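Local coordinates for protein deseasin MCP-01 (Pseudoalteromonas sp., PDB 3VV3) that degrades collagen as a bacterial serine protease of the subtilisin family, probably cutting peptide bonds with a Ser-His-Asp triad, at residues V157-N171 with A188-A200. Numbering follows the deposited sequence.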
ATOM      1  N   VAL A 157      -9.789 -14.286  20.221  1.00  4.12           N
ATOM      2  CA  VAL A 157     -10.721 -14.295  21.350  1.00  6.44           C
ATOM      3  C   VAL A 157     -10.622 -15.625  22.088  1.00  5.32           C
ATOM      4  O   VAL A 157     -10.652 -15.660  23.317  1.00  5.53           O
ATOM      5  CB  VAL A 157     -12.161 -14.039  20.900  1.00  4.99           C
ATOM      6  CG1 VAL A 157     -13.132 -14.238  22.066  1.00  4.21           C
ATOM      7  CG2 VAL A 157     -12.275 -12.623  20.311  1.00  4.78           C
ATOM      8  N   GLY A 158     -10.471 -16.709  21.335  1.00  5.33           N
ATOM      9  CA  GLY A 158     -10.237 -18.022  21.924  1.00  6.25           C
ATOM     10  C   GLY A 158      -9.021 -18.032  22.845  1.00  7.75           C
ATOM     11  O   GLY A 158      -9.071 -18.562  23.958  1.00  6.45           O
ATOM     12  N   LEU A 159      -7.919 -17.441  22.392  1.00  4.66           N
ATOM     13  CA  LEU A 159      -6.711 -17.403  23.216  1.00  5.58           C
ATOM     14  C   LEU A 159      -6.979 -16.650  24.524  1.00  6.56           C
ATOM     15  O   LEU A 159      -6.627 -17.113  25.618  1.00  5.84           O
ATOM     16  CB  LEU A 159      -5.553 -16.751  22.455  1.00  5.01           C
ATOM     17  CG  LEU A 159      -4.966 -17.498  21.254  1.00  5.94           C
ATOM     18  CD1 LEU A 159      -3.828 -16.675  20.626  1.00  4.78           C
ATOM     19  CD2 LEU A 159      -4.453 -18.872  21.672  1.00  7.31           C
ATOM     20  N   LYS A 160      -7.612 -15.492  24.401  1.00  3.95           N
ATOM     21  CA  LYS A 160      -7.913 -14.649  25.550  1.00  4.91           C
ATOM     22  C   LYS A 160      -8.837 -15.387  26.526  1.00  8.04           C
ATOM     23  O   LYS A 160      -8.592 -15.396  27.734  1.00  6.50           O
ATOM     24  CB  LYS A 160      -8.534 -13.322  25.085  1.00  4.48           C
ATOM     25  CG  LYS A 160      -9.139 -12.457  26.205  1.00  5.41           C
ATOM     26  CD  LYS A 160      -8.087 -12.056  27.225  1.00  6.55           C
ATOM     27  CE  LYS A 160      -8.638 -11.090  28.266  1.00  5.62           C
ATOM     28  NZ  LYS A 160      -9.795 -11.670  29.026  1.00  6.90           N
ATOM     29  N   ASN A 161      -9.899 -15.997  26.011  1.00  5.24           N
ATOM     30  CA  ASN A 161     -10.821 -16.736  26.872  1.00  6.15           C
ATOM     31  C   ASN A 161     -10.109 -17.868  27.617  1.00  7.30           C
ATOM     32  O   ASN A 161     -10.470 -18.192  28.748  1.00  6.92           O
ATOM     33  CB  ASN A 161     -11.998 -17.302  26.071  1.00  6.66           C
ATOM     34  CG  ASN A 161     -12.964 -16.231  25.599  1.00  7.49           C
ATOM     35  OD1 ASN A 161     -12.932 -15.082  26.054  1.00  6.83           O
ATOM     36  ND2 ASN A 161     -13.846 -16.614  24.677  1.00  8.35           N
ATOM     37  N   ALA A 162      -9.087 -18.448  26.988  1.00  3.14           N
ATOM     38  CA  ALA A 162      -8.338 -19.544  27.600  1.00  7.81           C
ATOM     39  C   ALA A 162      -7.314 -19.058  28.623  1.00  9.33           C
ATOM     40  O   ALA A 162      -6.642 -19.862  29.263  1.00  9.61           O
ATOM     41  CB  ALA A 162      -7.655 -20.384  26.525  1.00  7.94           C
ATOM     42  N   GLY A 163      -7.186 -17.741  28.768  1.00  5.94           N
ATOM     43  CA  GLY A 163      -6.308 -17.188  29.783  1.00  9.48           C
ATOM     44  C   GLY A 163      -5.056 -16.498  29.260  1.00  9.74           C
ATOM     45  O   GLY A 163      -4.242 -16.030  30.048  1.00 11.19           O
ATOM     46  N   VAL A 164      -4.887 -16.444  27.943  1.00  6.49           N
ATOM     47  CA  VAL A 164      -3.771 -15.693  27.365  1.00  7.33           C
ATOM     48  C   VAL A 164      -4.018 -14.204  27.591  1.00  7.32           C
ATOM     49  O   VAL A 164      -5.130 -13.733  27.402  1.00  7.10           O
ATOM     50  CB  VAL A 164      -3.610 -15.977  25.854  1.00  6.93           C
ATOM     51  CG1 VAL A 164      -2.504 -15.095  25.268  1.00  6.36           C
ATOM     52  CG2 VAL A 164      -3.310 -17.460  25.614  1.00  7.51           C
ATOM     53  N   ASN A 165      -2.991 -13.469  28.014  1.00  5.48           N
ATOM     54  CA  ASN A 165      -3.173 -12.062  28.375  1.00  5.82           C
ATOM     55  C   ASN A 165      -3.220 -11.159  27.142  1.00  8.32           C
ATOM     56  O   ASN A 165      -2.423 -10.232  26.997  1.00  6.61           O
ATOM     57  CB  ASN A 165      -2.077 -11.605  29.336  1.00  6.86           C
ATOM     58  CG  ASN A 165      -2.344 -10.237  29.920  1.00  9.44           C
ATOM     59  OD1 ASN A 165      -3.496  -9.837  30.107  1.00 11.27           O
ATOM     60  ND2 ASN A 165      -1.273  -9.503  30.207  1.00  9.95           N
ATOM     61  N   LEU A 166      -4.177 -11.438  26.267  1.00  6.09           N
ATOM     62  CA  LEU A 166      -4.288 -10.765  24.979  1.00  5.96           C
ATOM     63  C   LEU A 166      -5.489  -9.823  24.992  1.00  4.85           C
ATOM     64  O   LEU A 166      -6.637 -10.272  24.973  1.00  5.71           O
ATOM     65  CB  LEU A 166      -4.458 -11.836  23.896  1.00  5.28           C
ATOM     66  CG  LEU A 166      -4.426 -11.447  22.419  1.00  7.10           C
ATOM     67  CD1 LEU A 166      -4.362 -12.729  21.603  1.00  7.14           C
ATOM     68  CD2 LEU A 166      -5.659 -10.639  22.024  1.00  9.38           C
ATOM     69  N   ARG A 167      -5.228  -8.515  25.034  1.00  5.21           N
ATOM     70  CA  ARG A 167      -6.296  -7.525  25.125  1.00  5.57           C
ATOM     71  C   ARG A 167      -6.222  -6.445  24.057  1.00  4.52           C
ATOM     72  O   ARG A 167      -6.954  -5.458  24.126  1.00  6.10           O
ATOM     73  CB  ARG A 167      -6.315  -6.877  26.518  1.00  5.83           C
ATOM     74  CG  ARG A 167      -6.659  -7.877  27.628  1.00  6.35           C
ATOM     75  CD  ARG A 167      -6.973  -7.152  28.922  1.00  8.05           C
ATOM     76  NE  ARG A 167      -8.028  -6.168  28.714  1.00  6.47           N
ATOM     77  CZ  ARG A 167      -8.277  -5.152  29.534  1.00 10.58           C
ATOM     78  NH1 ARG A 167      -7.553  -4.985  30.636  1.00  7.76           N
ATOM     79  NH2 ARG A 167      -9.248  -4.300  29.242  1.00  7.35           N
ATOM     80  N   VAL A 168      -5.343  -6.635  23.073  1.00  4.52           N
ATOM     81  CA  VAL A 168      -5.189  -5.658  21.991  1.00  3.44           C
ATOM     82  C   VAL A 168      -5.059  -6.369  20.657  1.00  3.50           C
ATOM     83  O   VAL A 168      -4.256  -7.295  20.518  1.00  4.14           O
ATOM     84  CB  VAL A 168      -3.939  -4.765  22.179  1.00  5.30           C
ATOM     85  CG1 VAL A 168      -3.830  -3.769  21.010  1.00  3.76           C
ATOM     86  CG2 VAL A 168      -3.980  -4.026  23.520  1.00  7.48           C
ATOM     87  N   LEU A 169      -5.865  -5.948  19.684  1.00  3.75           N
ATOM     88  CA  LEU A 169      -5.751  -6.442  18.318  1.00  3.89           C
ATOM     89  C   LEU A 169      -5.411  -5.298  17.383  1.00  3.14           C
ATOM     90  O   LEU A 169      -6.023  -4.223  17.443  1.00  6.53           O
ATOM     91  CB  LEU A 169      -7.057  -7.088  17.851  1.00  5.00           C
ATOM     92  CG  LEU A 169      -7.445  -8.355  18.595  1.00  3.66           C
ATOM     93  CD1 LEU A 169      -8.813  -8.825  18.108  1.00  5.39           C
ATOM     94  CD2 LEU A 169      -6.368  -9.418  18.377  1.00  7.15           C
ATOM     95  N   ASN A 170      -4.431  -5.539  16.521  1.00  3.30           N
ATOM     96  CA  ASN A 170      -4.060  -4.580  15.496  1.00  4.56           C
ATOM     97  C   ASN A 170      -4.676  -4.970  14.159  1.00  4.69           C
ATOM     98  O   ASN A 170      -4.435  -6.073  13.646  1.00  4.53           O
ATOM     99  CB  ASN A 170      -2.543  -4.514  15.366  1.00  3.77           C
ATOM    100  CG  ASN A 170      -2.101  -3.464  14.379  1.00  4.00           C
ATOM    101  OD1 ASN A 170      -2.049  -3.702  13.170  1.00  9.54           O
ATOM    102  ND2 ASN A 170      -1.805  -2.288  14.885  1.00  2.15           N
ATOM    103  N   ASN A 171      -5.475  -4.068  13.595  1.00  4.54           N
ATOM    104  CA  ASN A 171      -6.159  -4.329  12.336  1.00  5.98           C
ATOM    105  C   ASN A 171      -5.842  -3.277  11.289  1.00  4.42           C
ATOM    106  O   ASN A 171      -6.625  -2.344  11.074  1.00  6.46           O
ATOM    107  CB  ASN A 171      -7.665  -4.429  12.575  1.00  4.58           C
ATOM    108  CG  ASN A 171      -8.007  -5.488  13.600  1.00  6.52           C
ATOM    109  OD1 ASN A 171      -8.122  -5.203  14.800  1.00 10.75           O
ATOM    110  ND2 ASN A 171      -8.126  -6.723  13.145  1.00  3.58           N
ATOM    111  N   ALA A 188     -17.990 -10.097  20.208  1.00  6.32           N
ATOM    112  CA  ALA A 188     -17.469 -11.161  21.058  1.00  7.79           C
ATOM    113  C   ALA A 188     -16.121 -10.765  21.641  1.00  9.34           C
ATOM    114  O   ALA A 188     -15.821 -11.081  22.794  1.00  7.50           O
ATOM    115  CB  ALA A 188     -17.351 -12.476  20.298  1.00  7.68           C
ATOM    116  N   SER A 189     -15.298 -10.091  20.837  1.00  6.38           N
ATOM    117  CA  SER A 189     -14.013  -9.626  21.331  1.00  5.02           C
ATOM    118  C   SER A 189     -14.212  -8.604  22.460  1.00  8.09           C
ATOM    119  O   SER A 189     -13.433  -8.574  23.420  1.00  5.85           O
ATOM    120  CB  SER A 189     -13.136  -9.063  20.199  1.00  5.91           C
ATOM    121  OG  SER A 189     -13.577  -7.785  19.785  1.00  6.80           O
ATOM    122  N   GLU A 190     -15.254  -7.781  22.363  1.00  5.64           N
ATOM    123  CA  GLU A 190     -15.534  -6.829  23.438  1.00  6.60           C
ATOM    124  C   GLU A 190     -15.866  -7.550  24.737  1.00  6.15           C
ATOM    125  O   GLU A 190     -15.416  -7.147  25.805  1.00  6.60           O
ATOM    126  CB  GLU A 190     -16.672  -5.862  23.079  1.00 10.67           C
ATOM    127  CG  GLU A 190     -16.868  -4.798  24.169  1.00 11.24           C
ATOM    128  CD  GLU A 190     -17.910  -3.749  23.828  1.00 21.85           C
ATOM    129  OE1 GLU A 190     -18.590  -3.883  22.790  1.00 17.90           O
ATOM    130  OE2 GLU A 190     -18.048  -2.783  24.616  1.00 22.53           O
ATOM    131  N   GLN A 191     -16.654  -8.616  24.657  1.00  7.14           N
ATOM    132  CA  GLN A 191     -17.018  -9.333  25.876  1.00 10.26           C
ATOM    133  C   GLN A 191     -15.776  -9.977  26.503  1.00  9.05           C
ATOM    134  O   GLN A 191     -15.739 -10.223  27.711  1.00  6.78           O
ATOM    135  CB  GLN A 191     -18.115 -10.384  25.618  1.00  9.48           C
ATOM    136  CG  GLN A 191     -19.295  -9.905  24.763  1.00 15.55           C
ATOM    137  CD  GLN A 191     -19.860  -8.551  25.185  1.00 30.96           C
ATOM    138  OE1 GLN A 191     -20.257  -8.353  26.336  1.00 26.06           O
ATOM    139  NE2 GLN A 191     -19.915  -7.612  24.237  1.00 24.28           N
ATOM    140  N   ALA A 192     -14.756 -10.223  25.679  1.00  5.46           N
ATOM    141  CA  ALA A 192     -13.491 -10.800  26.146  1.00  4.70           C
ATOM    142  C   ALA A 192     -12.472  -9.753  26.614  1.00  6.66           C
ATOM    143  O   ALA A 192     -11.332 -10.092  26.945  1.00  6.20           O
ATOM    144  CB  ALA A 192     -12.877 -11.684  25.057  1.00  4.93           C
ATOM    145  N   ASP A 193     -12.886  -8.488  26.627  1.00  5.49           N
ATOM    146  CA  ASP A 193     -12.053  -7.360  27.071  1.00  5.64           C
ATOM    147  C   ASP A 193     -10.893  -7.053  26.132  1.00  5.16           C
ATOM    148  O   ASP A 193      -9.783  -6.746  26.573  1.00  7.06           O
ATOM    149  CB  ASP A 193     -11.548  -7.568  28.506  1.00  7.19           C
ATOM    150  CG  ASP A 193     -12.687  -7.778  29.500  1.00  9.87           C
ATOM    151  OD1 ASP A 193     -13.682  -7.029  29.445  1.00  9.29           O
ATOM    152  OD2 ASP A 193     -12.579  -8.701  30.340  1.00  9.98           O
ATOM    153  N   ILE A 194     -11.173  -7.108  24.833  1.00  4.77           N
ATOM    154  CA  ILE A 194     -10.155  -6.861  23.818  1.00  3.81           C
ATOM    155  C   ILE A 194     -10.427  -5.541  23.099  1.00  5.21           C
ATOM    156  O   ILE A 194     -11.562  -5.248  22.726  1.00  6.89           O
ATOM    157  CB  ILE A 194     -10.118  -8.014  22.799  1.00  4.47           C
ATOM    158  CG1 ILE A 194      -9.760  -9.319  23.517  1.00  5.90           C
ATOM    159  CG2 ILE A 194      -9.117  -7.721  21.665  1.00  4.74           C
ATOM    160  CD1 ILE A 194      -9.832 -10.559  22.625  1.00  5.60           C
ATOM    161  N   LEU A 195      -9.372  -4.753  22.925  1.00  5.40           N
ATOM    162  CA  LEU A 195      -9.450  -3.490  22.206  1.00  6.09           C
ATOM    163  C   LEU A 195      -9.121  -3.755  20.745  1.00  4.21           C
ATOM    164  O   LEU A 195      -8.100  -4.365  20.443  1.00  5.21           O
ATOM    165  CB  LEU A 195      -8.429  -2.512  22.788  1.00  4.35           C
ATOM    166  CG  LEU A 195      -8.322  -1.126  22.153  1.00  5.77           C
ATOM    167  CD1 LEU A 195      -9.515  -0.280  22.567  1.00  6.42           C
ATOM    168  CD2 LEU A 195      -7.016  -0.468  22.588  1.00  6.52           C
ATOM    169  N   PHE A 196      -9.985  -3.286  19.845  1.00  4.23           N
ATOM    170  CA  PHE A 196      -9.886  -3.582  18.415  1.00  5.38           C
ATOM    171  C   PHE A 196      -9.434  -2.308  17.723  1.00  4.61           C
ATOM    172  O   PHE A 196     -10.253  -1.433  17.445  1.00  3.84           O
ATOM    173  CB  PHE A 196     -11.269  -4.014  17.883  1.00  5.47           C
ATOM    174  CG  PHE A 196     -11.264  -4.540  16.457  1.00  5.25           C
ATOM    175  CD1 PHE A 196     -11.270  -3.669  15.377  1.00  5.27           C
ATOM    176  CD2 PHE A 196     -11.287  -5.910  16.209  1.00  7.06           C
ATOM    177  CE1 PHE A 196     -11.281  -4.153  14.070  1.00  5.70           C
ATOM    178  CE2 PHE A 196     -11.293  -6.403  14.908  1.00  7.29           C
ATOM    179  CZ  PHE A 196     -11.289  -5.524  13.840  1.00  6.92           C
ATOM    180  N   VAL A 197      -8.133  -2.194  17.464  1.00  5.31           N
ATOM    181  CA  VAL A 197      -7.589  -0.987  16.844  1.00  3.91           C
ATOM    182  C   VAL A 197      -7.645  -1.133  15.328  1.00  5.34           C
ATOM    183  O   VAL A 197      -7.261  -2.170  14.795  1.00  4.72           O
ATOM    184  CB  VAL A 197      -6.141  -0.745  17.286  1.00  4.36           C
ATOM    185  CG1 VAL A 197      -5.690   0.653  16.879  1.00  4.59           C
ATOM    186  CG2 VAL A 197      -6.021  -0.931  18.798  1.00  5.70           C
ATOM    187  N   ALA A 198      -8.127  -0.105  14.631  1.00  3.85           N
ATOM    188  CA  ALA A 198      -8.389  -0.229  13.197  1.00  6.27           C
ATOM    189  C   ALA A 198      -7.978   1.025  12.435  1.00  6.89           C
ATOM    190  O   ALA A 198      -8.121   2.131  12.942  1.00  8.39           O
ATOM    191  CB  ALA A 198      -9.872  -0.523  12.952  1.00  8.10           C
ATOM    192  N   ALA A 199      -7.487   0.837  11.215  1.00  6.05           N
ATOM    193  CA  ALA A 199      -6.980   1.928  10.392  1.00  5.12           C
ATOM    194  C   ALA A 199      -8.124   2.659   9.705  1.00  5.03           C
ATOM    195  O   ALA A 199      -9.067   2.026   9.226  1.00  5.88           O
ATOM    196  CB  ALA A 199      -6.035   1.375   9.346  1.00  6.67           C
ATOM    197  N   ALA A 200      -8.033   3.986   9.625  1.00  4.51           N
ATOM    198  CA  ALA A 200      -9.131   4.764   9.057  1.00  5.56           C
ATOM    199  C   ALA A 200      -9.195   4.701   7.524  1.00  5.84           C
ATOM    200  O   ALA A 200     -10.243   4.967   6.939  1.00  5.72           O
ATOM    201  CB  ALA A 200      -9.075   6.220   9.533  1.00  6.43           C
TER
HETATM  202  O   HOH W   1     -10.375 -10.079  31.326  1.00 12.51           O
HETATM  203  O   HOH W   2      -8.774  -3.823  26.172  1.00 13.06           O
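With CG anti to its carbonyl carbon and the chain bent at chi3, R167 lies alongside D193 and brings the edge of its guanidinium to the D193 backbone. R167 NE donates to D193 O at 2.8 Å with an N-H...O angle of 168°; the acceptor sits in the guanidinium plane and the donor in the carbonyl plane, evidence of a well-aligned bond. A water also donates to D193 O and to R167 O, while R167 NH1 is hydrogen-bonded to L290 O. Replacing R167 with an alanine would probably cost D193 O its straight side-chain donor and leave L290 O without this partner. K160 runs past A192, its NZ bonding weakly to A192 O; a second water bridges NZ to D193 OD2, the two charges standing 4.3 Å apart. Strands 166-171 and 195-199 are neighbours in the parallel sheet of the subtilase fold, joined through helix 180-191 as a beta-alpha-beta unit, and their axes diverge by only 16°. Alternating backbone bonds set the register: L195 N to R167 O, L169 N to L195 O at 2.8 Å, V197 N to L169 O, then N171 N to V197 O. On the face carrying L169 and F196, I194 wedges between sheet and helix 146-161: CG2 meets L169 CG at 3.6 Å, whereas CD1 reaches V157 CG2 at 3.9 Å. V157 CG2 also packs on S189 CA at 3.6 Å. Further along, the side-chain amide of N171 stacks over one face of the F196 ring, the planes 12° apart and N171 CG 3.3 Å from F196 CZ.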